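Local coordinates for protein transcriptional regulator (Pyrococcus horikoshii, PDB 1UDD) that is named a transcriptional regulator and belongs to the all-helical TenA/THI-4/PqqC family, here assembled from four chains, at residues H23-Q28 against G32-E37; L91-L96 against I156-E161. All blocks are in the same frame, centred on the assembly; numbering follows the deposited sequence.

Contact 1 (H23-Q28 against G32-E37); sequences HPFVVQ and GTLPLE
The Phe25 ring carries Leu34 CD2 over one face, a CH-pi contact with the methyl 3.8 Å from the ring centroid and 24° off its normal. The methyl sits toward the rim, so its closest approach is CD2 to Phe25 CZ, 3.5 Å, while the other branch, CD1, lies near Phe25 CD1. Phe25 has CG anti to the backbone N (chi1 -164°), bringing its ring toward Leu34, and the same choice in Leu34 (chi1 -171°) lays CD2 over the face. Tyr42 also meets the Phe25 ring, its plane steeply inclined, and Ala211 of helix 190-213 adds to the packing. The His23 ring, with Pro24 CD over one face and Phe25 CA at its edge, takes no part across the contact but caps its helix: ND1 accepts from Phe25 N at 3.2 Å, and NE2 is bonded to Glu209. Further along, the extended side chain of Gln28 passes across Thr33, OE1 lying 3.6 Å from Thr33 CG2, and ends near the ring of Pro35. The backbone is gripped at one atom. Gln28 O accepts from Gly32 N and from Leu34 N, each at 2.9 Å, the two donors coming from opposite faces of the carbonyl plane; Thr33 N adds a weak bond, and Ser31 OG is a further donor. Gly32, with positive phi, turns the chain out of the helix. This is a helix C-terminus with a glycine at the turn, leading through a short linker to the Pro35 N-cap of helix 36-63, within an all-helical TenA-family fold.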
loop_
_atom_site.group_PDB
_atom_site.type_symbol
_atom_site.label_atom_id
_atom_site.label_comp_id
_atom_site.label_asym_id
_atom_site.label_seq_id
_atom_site.Cartn_x
_atom_site.Cartn_y
_atom_site.Cartn_z
ATOM N N HIS A 23 -19.374 -2.853 30.098
ATOM C CA HIS A 23 -19.042 -1.434 30.086
ATOM C C HIS A 23 -20.308 -0.600 30.290
ATOM O O HIS A 23 -21.340 -0.846 29.666
ATOM C CB HIS A 23 -18.366 -1.052 28.764
ATOM C CG HIS A 23 -17.644 0.255 28.818
ATOM N ND1 HIS A 23 -18.286 1.468 28.702
ATOM C CD2 HIS A 23 -16.338 0.541 29.032
ATOM C CE1 HIS A 23 -17.409 2.445 28.845
ATOM N NE2 HIS A 23 -16.220 1.908 29.045
ATOM N N PRO A 24 -20.244 0.395 31.183
ATOM C CA PRO A 24 -21.371 1.281 31.491
ATOM C C PRO A 24 -22.090 1.793 30.250
ATOM O O PRO A 24 -23.313 1.701 30.153
ATOM C CB PRO A 24 -20.710 2.403 32.277
ATOM C CG PRO A 24 -19.656 1.675 33.019
ATOM C CD PRO A 24 -19.066 0.755 31.984
ATOM N N PHE A 25 -21.328 2.321 29.298
ATOM C CA PHE A 25 -21.926 2.842 28.076
ATOM C C PHE A 25 -22.752 1.768 27.380
ATOM O O PHE A 25 -23.897 2.008 26.984
ATOM C CB PHE A 25 -20.851 3.347 27.123
ATOM C CG PHE A 25 -21.386 4.223 26.029
ATOM C CD1 PHE A 25 -21.301 5.606 26.129
ATOM C CD2 PHE A 25 -21.996 3.668 24.911
ATOM C CE1 PHE A 25 -21.816 6.420 25.133
ATOM C CE2 PHE A 25 -22.516 4.477 23.909
ATOM C CZ PHE A 25 -22.423 5.854 24.022
ATOM N N VAL A 26 -22.170 0.583 27.234
ATOM C CA VAL A 26 -22.860 -0.521 26.589
ATOM C C VAL A 26 -24.084 -0.937 27.410
ATOM O O VAL A 26 -25.204 -1.004 26.888
ATOM C CB VAL A 26 -21.935 -1.760 26.423
ATOM C CG1 VAL A 26 -22.753 -2.954 25.990
ATOM C CG2 VAL A 26 -20.846 -1.473 25.387
ATOM N N VAL A 27 -23.864 -1.220 28.691
ATOM C CA VAL A 27 -24.950 -1.640 29.565
ATOM C C VAL A 27 -26.073 -0.612 29.585
ATOM O O VAL A 27 -27.250 -0.962 29.477
ATOM C CB VAL A 27 -24.461 -1.870 31.004
ATOM C CG1 VAL A 27 -25.634 -2.257 31.890
ATOM C CG2 VAL A 27 -23.411 -2.961 31.030
ATOM N N GLN A 28 -25.717 0.659 29.701
ATOM C CA GLN A 28 -26.740 1.698 29.749
ATOM C C GLN A 28 -27.447 1.931 28.425
ATOM O O GLN A 28 -28.630 2.293 28.403
ATOM C CB GLN A 28 -26.138 3.006 30.256
ATOM C CG GLN A 28 -25.896 2.995 31.746
ATOM C CD GLN A 28 -25.331 4.299 32.246
ATOM O OE1 GLN A 28 -25.718 5.375 31.788
ATOM N NE2 GLN A 28 -24.419 4.214 33.203
ATOM N N GLY A 32 -31.389 1.250 28.362
ATOM C CA GLY A 32 -32.198 2.409 28.025
ATOM C C GLY A 32 -31.911 3.560 28.961
ATOM O O GLY A 32 -32.554 4.605 28.908
ATOM N N THR A 33 -30.917 3.360 29.812
ATOM C CA THR A 33 -30.507 4.340 30.809
ATOM C C THR A 33 -29.495 5.378 30.325
ATOM O O THR A 33 -29.339 6.441 30.930
ATOM C CB THR A 33 -29.940 3.590 32.029
ATOM O OG1 THR A 33 -31.032 3.077 32.802
ATOM C CG2 THR A 33 -29.082 4.488 32.887
ATOM N N LEU A 34 -28.806 5.077 29.234
ATOM C CA LEU A 34 -27.809 5.999 28.715
ATOM C C LEU A 34 -28.384 7.396 28.446
ATOM O O LEU A 34 -29.454 7.535 27.848
ATOM C CB LEU A 34 -27.189 5.447 27.418
ATOM C CG LEU A 34 -25.972 6.246 26.927
ATOM C CD1 LEU A 34 -24.803 5.957 27.851
ATOM C CD2 LEU A 34 -25.618 5.877 25.479
ATOM N N PRO A 35 -27.688 8.447 28.911
ATOM C CA PRO A 35 -28.169 9.812 28.679
ATOM C C PRO A 35 -28.036 10.119 27.183
ATOM O O PRO A 35 -26.941 10.038 26.622
ATOM C CB PRO A 35 -27.224 10.660 29.528
ATOM C CG PRO A 35 -26.840 9.733 30.642
ATOM C CD PRO A 35 -26.601 8.436 29.905
ATOM N N LEU A 36 -29.150 10.465 26.547
ATOM C CA LEU A 36 -29.189 10.757 25.118
ATOM C C LEU A 36 -28.029 11.598 24.614
ATOM O O LEU A 36 -27.689 11.539 23.434
ATOM C CB LEU A 36 -30.506 11.443 24.757
ATOM C CG LEU A 36 -30.838 11.532 23.266
ATOM C CD1 LEU A 36 -30.808 10.138 22.662
ATOM C CD2 LEU A 36 -32.211 12.164 23.076
ATOM N N GLU A 37 -27.420 12.379 25.498
ATOM C CA GLU A 37 -26.297 13.220 25.104
ATOM C C GLU A 37 -25.050 12.404 24.817
ATOM O O GLU A 37 -24.270 12.748 23.924
ATOM C CB GLU A 37 -25.978 14.251 26.183
ATOM C CG GLU A 37 -26.888 15.465 26.163
ATOM C CD GLU A 37 -27.035 16.057 24.766
ATOM O OE1 GLU A 37 -27.904 15.578 24.001
ATOM O OE2 GLU A 37 -26.269 16.994 24.435
#

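Contact 2 (L91-L96 against I156-E161); sequences LKELDL and IKIYRE
Ile158 makes the apolar part of this contact, meeting Glu93 and Leu94 where helix 82-93 gives out. On that side a Schellman motif ends the helix: Leu96 N bonds to Leu91 O at 2.8 Å and Asp95 N to Lys92 O, with Asp95 at positive phi; Glu93 is the last helical residue and Leu94 the first beyond it. Preceding Ile158, Ile156 is the N-cap residue of helix 157-164, and its backbone N is held by the Asn154 side chain. Ile158, in the first turn of helix 157-164, points toward segment 91-96: its CD1 lies 3.6 Å from Glu93 CB and 4.0 Å from Leu94 CD2. Its CG1 branch is anti to the carbonyl carbon (chi1 -70°) and extended beyond, which brings the CD1 methyl to both residues. The side chains of Ile158 and Glu93 run antiparallel alongside each other, bringing the carboxylate of Glu93 back beside CG1 of the isoleucine, with OE1 at 3.9 Å. Phe39 of helix 36-63 also packs on Ile158, and Leu36 on Leu94. The Tyr159 ring meets Phe39 edge-to-face. Glu161, one turn after Ile158, returns to the contact: it and Glu93 meet from facing sides, their carboxylate planes 55° apart, and OE2 of Glu161 stands 2.7 Å from OE2 of Glu93. Glu93 OE2 and Glu161 OE2 this close are most simply explained by one acid group holding a proton, which suggests that one of the pair has a raised pKa beside the hydrocarbon of Ile158.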
loop_
_atom_site.group_PDB
_atom_site.type_symbol
_atom_site.label_atom_id
_atom_site.label_comp_id
_atom_site.label_asym_id
_atom_site.label_seq_id
_atom_site.Cartn_x
_atom_site.Cartn_y
_atom_site.Cartn_z
ATOM N N LEU A 91 -28.921 9.926 12.499
ATOM C CA LEU A 91 -28.491 11.283 12.832
ATOM C C LEU A 91 -29.696 12.218 12.894
ATOM O O LEU A 91 -29.761 13.112 13.745
ATOM C CB LEU A 91 -27.524 11.807 11.774
ATOM C CG LEU A 91 -26.126 11.193 11.734
ATOM C CD1 LEU A 91 -25.437 11.633 10.457
ATOM C CD2 LEU A 91 -25.325 11.612 12.970
ATOM N N LYS A 92 -30.642 12.007 11.981
ATOM C CA LYS A 92 -31.839 12.829 11.913
ATOM C C LYS A 92 -32.649 12.707 13.200
ATOM O O LYS A 92 -32.953 13.714 13.847
ATOM C CB LYS A 92 -32.695 12.434 10.706
ATOM C CG LYS A 92 -33.929 13.321 10.525
ATOM C CD LYS A 92 -34.555 13.194 9.135
ATOM C CE LYS A 92 -35.596 14.295 8.897
ATOM N NZ LYS A 92 -36.214 14.230 7.537
ATOM N N GLU A 93 -32.992 11.476 13.574
ATOM C CA GLU A 93 -33.753 11.235 14.794
ATOM C C GLU A 93 -33.120 11.963 15.980
ATOM O O GLU A 93 -33.813 12.324 16.930
ATOM C CB GLU A 93 -33.806 9.738 15.113
ATOM C CG GLU A 93 -34.389 8.873 14.024
ATOM C CD GLU A 93 -34.318 7.397 14.366
ATOM O OE1 GLU A 93 -33.237 6.931 14.788
ATOM O OE2 GLU A 93 -35.339 6.694 14.207
ATOM N N LEU A 94 -31.808 12.174 15.928
ATOM C CA LEU A 94 -31.093 12.855 17.014
ATOM C C LEU A 94 -30.887 14.352 16.760
ATOM O O LEU A 94 -30.130 15.007 17.477
ATOM C CB LEU A 94 -29.722 12.193 17.249
ATOM C CG LEU A 94 -29.659 10.735 17.726
ATOM C CD1 LEU A 94 -28.223 10.217 17.616
ATOM C CD2 LEU A 94 -30.159 10.633 19.156
ATOM N N ASP A 95 -31.568 14.889 15.748
ATOM C CA ASP A 95 -31.442 16.305 15.399
ATOM C C ASP A 95 -30.001 16.661 15.075
ATOM O O ASP A 95 -29.462 17.643 15.590
ATOM C CB ASP A 95 -31.927 17.207 16.537
ATOM C CG ASP A 95 -33.405 17.061 16.801
ATOM O OD1 ASP A 95 -34.196 17.227 15.845
ATOM O OD2 ASP A 95 -33.774 16.782 17.964
ATOM N N LEU A 96 -29.381 15.839 14.237
ATOM C CA LEU A 96 -28.010 16.052 13.795
ATOM C C LEU A 96 -28.020 15.836 12.300
ATOM O O LEU A 96 -28.950 15.219 11.768
ATOM C CB LEU A 96 -27.063 15.050 14.458
ATOM C CG LEU A 96 -26.881 15.235 15.963
ATOM C CD1 LEU A 96 -26.129 14.053 16.569
ATOM C CD2 LEU A 96 -26.140 16.545 16.200
ATOM N N ILE A 156 -36.421 3.629 25.373
ATOM C CA ILE A 156 -36.068 4.530 24.281
ATOM C C ILE A 156 -36.060 3.912 22.876
ATOM O O ILE A 156 -35.167 3.131 22.532
ATOM C CB ILE A 156 -34.700 5.168 24.567
ATOM C CG1 ILE A 156 -34.662 5.636 26.029
ATOM C CG2 ILE A 156 -34.469 6.333 23.624
ATOM C CD1 ILE A 156 -33.358 6.297 26.468
ATOM N N LYS A 157 -37.043 4.297 22.061
ATOM C CA LYS A 157 -37.188 3.773 20.700
ATOM C C LYS A 157 -35.952 3.830 19.814
ATOM O O LYS A 157 -35.676 2.884 19.074
ATOM C CB LYS A 157 -38.339 4.472 19.969
ATOM C CG LYS A 157 -38.583 3.937 18.555
ATOM C CD LYS A 157 -39.944 4.360 18.017
ATOM C CE LYS A 157 -40.292 3.612 16.732
ATOM N NZ LYS A 157 -41.734 3.732 16.345
ATOM N N ILE A 158 -35.223 4.939 19.869
ATOM C CA ILE A 158 -34.027 5.088 19.049
ATOM C C ILE A 158 -32.997 4.024 19.419
ATOM O O ILE A 158 -32.384 3.414 18.541
ATOM C CB ILE A 158 -33.402 6.496 19.204
ATOM C CG1 ILE A 158 -34.309 7.537 18.539
ATOM C CG2 ILE A 158 -32.018 6.537 18.558
ATOM C CD1 ILE A 158 -33.753 8.936 18.573
ATOM N N TYR A 159 -32.812 3.802 20.718
ATOM C CA TYR A 159 -31.874 2.792 21.174
ATOM C C TYR A 159 -32.334 1.414 20.707
ATOM O O TYR A 159 -31.516 0.579 20.325
ATOM C CB TYR A 159 -31.769 2.794 22.697
ATOM C CG TYR A 159 -31.134 4.023 23.280
ATOM C CD1 TYR A 159 -30.581 5.006 22.463
ATOM C CD2 TYR A 159 -31.085 4.211 24.659
ATOM C CE1 TYR A 159 -29.999 6.149 23.008
ATOM C CE2 TYR A 159 -30.505 5.347 25.213
ATOM C CZ TYR A 159 -29.969 6.313 24.386
ATOM O OH TYR A 159 -29.436 7.460 24.933
ATOM N N ARG A 160 -33.642 1.171 20.734
ATOM C CA ARG A 160 -34.159 -0.126 20.311
ATOM C C ARG A 160 -33.908 -0.363 18.837
ATOM O O ARG A 160 -33.467 -1.440 18.447
ATOM C CB ARG A 160 -35.659 -0.255 20.582
ATOM C CG ARG A 160 -36.046 -0.365 22.047
ATOM C CD ARG A 160 -37.417 -1.016 22.179
ATOM N NE ARG A 160 -38.437 -0.313 21.408
ATOM C CZ ARG A 160 -39.027 0.812 21.796
ATOM N NH1 ARG A 160 -38.708 1.370 22.956
ATOM N NH2 ARG A 160 -39.933 1.384 21.017
ATOM N N GLU A 161 -34.202 0.634 18.013
ATOM C CA GLU A 161 -33.993 0.497 16.583
ATOM C C GLU A 161 -32.509 0.201 16.376
ATOM O O GLU A 161 -32.137 -0.768 15.715
ATOM C CB GLU A 161 -34.366 1.796 15.862
ATOM C CG GLU A 161 -35.724 2.375 16.248
ATOM C CD GLU A 161 -36.086 3.615 15.436
ATOM O OE1 GLU A 161 -36.490 3.463 14.262
ATOM O OE2 GLU A 161 -35.955 4.740 15.970
#

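Overall arrangement
From the N terminus, contact 1 (23-28 with 32-37) closes first, a tight local turn over three helical residues that joins helix 24-31 to helix 36-63. The chain then runs on through helices 36-63 and 68-79 to helix 82-93, whose end opens contact 2; 59 mostly helical residues later, the start of helix 157-164 closes it. The two loops therefore follow in series and neither nest nor cross. Their centres lie about 14 Å apart, and the contacts touch directly: Tyr159 OH probably hydrogen-bonds Leu34 O, and Ile156 CD1 packs against Gly32 O. Together they tie the start of helix 36-63 to the C-terminal ends of helices 24-31 and 82-93 and the start of helix 157-164.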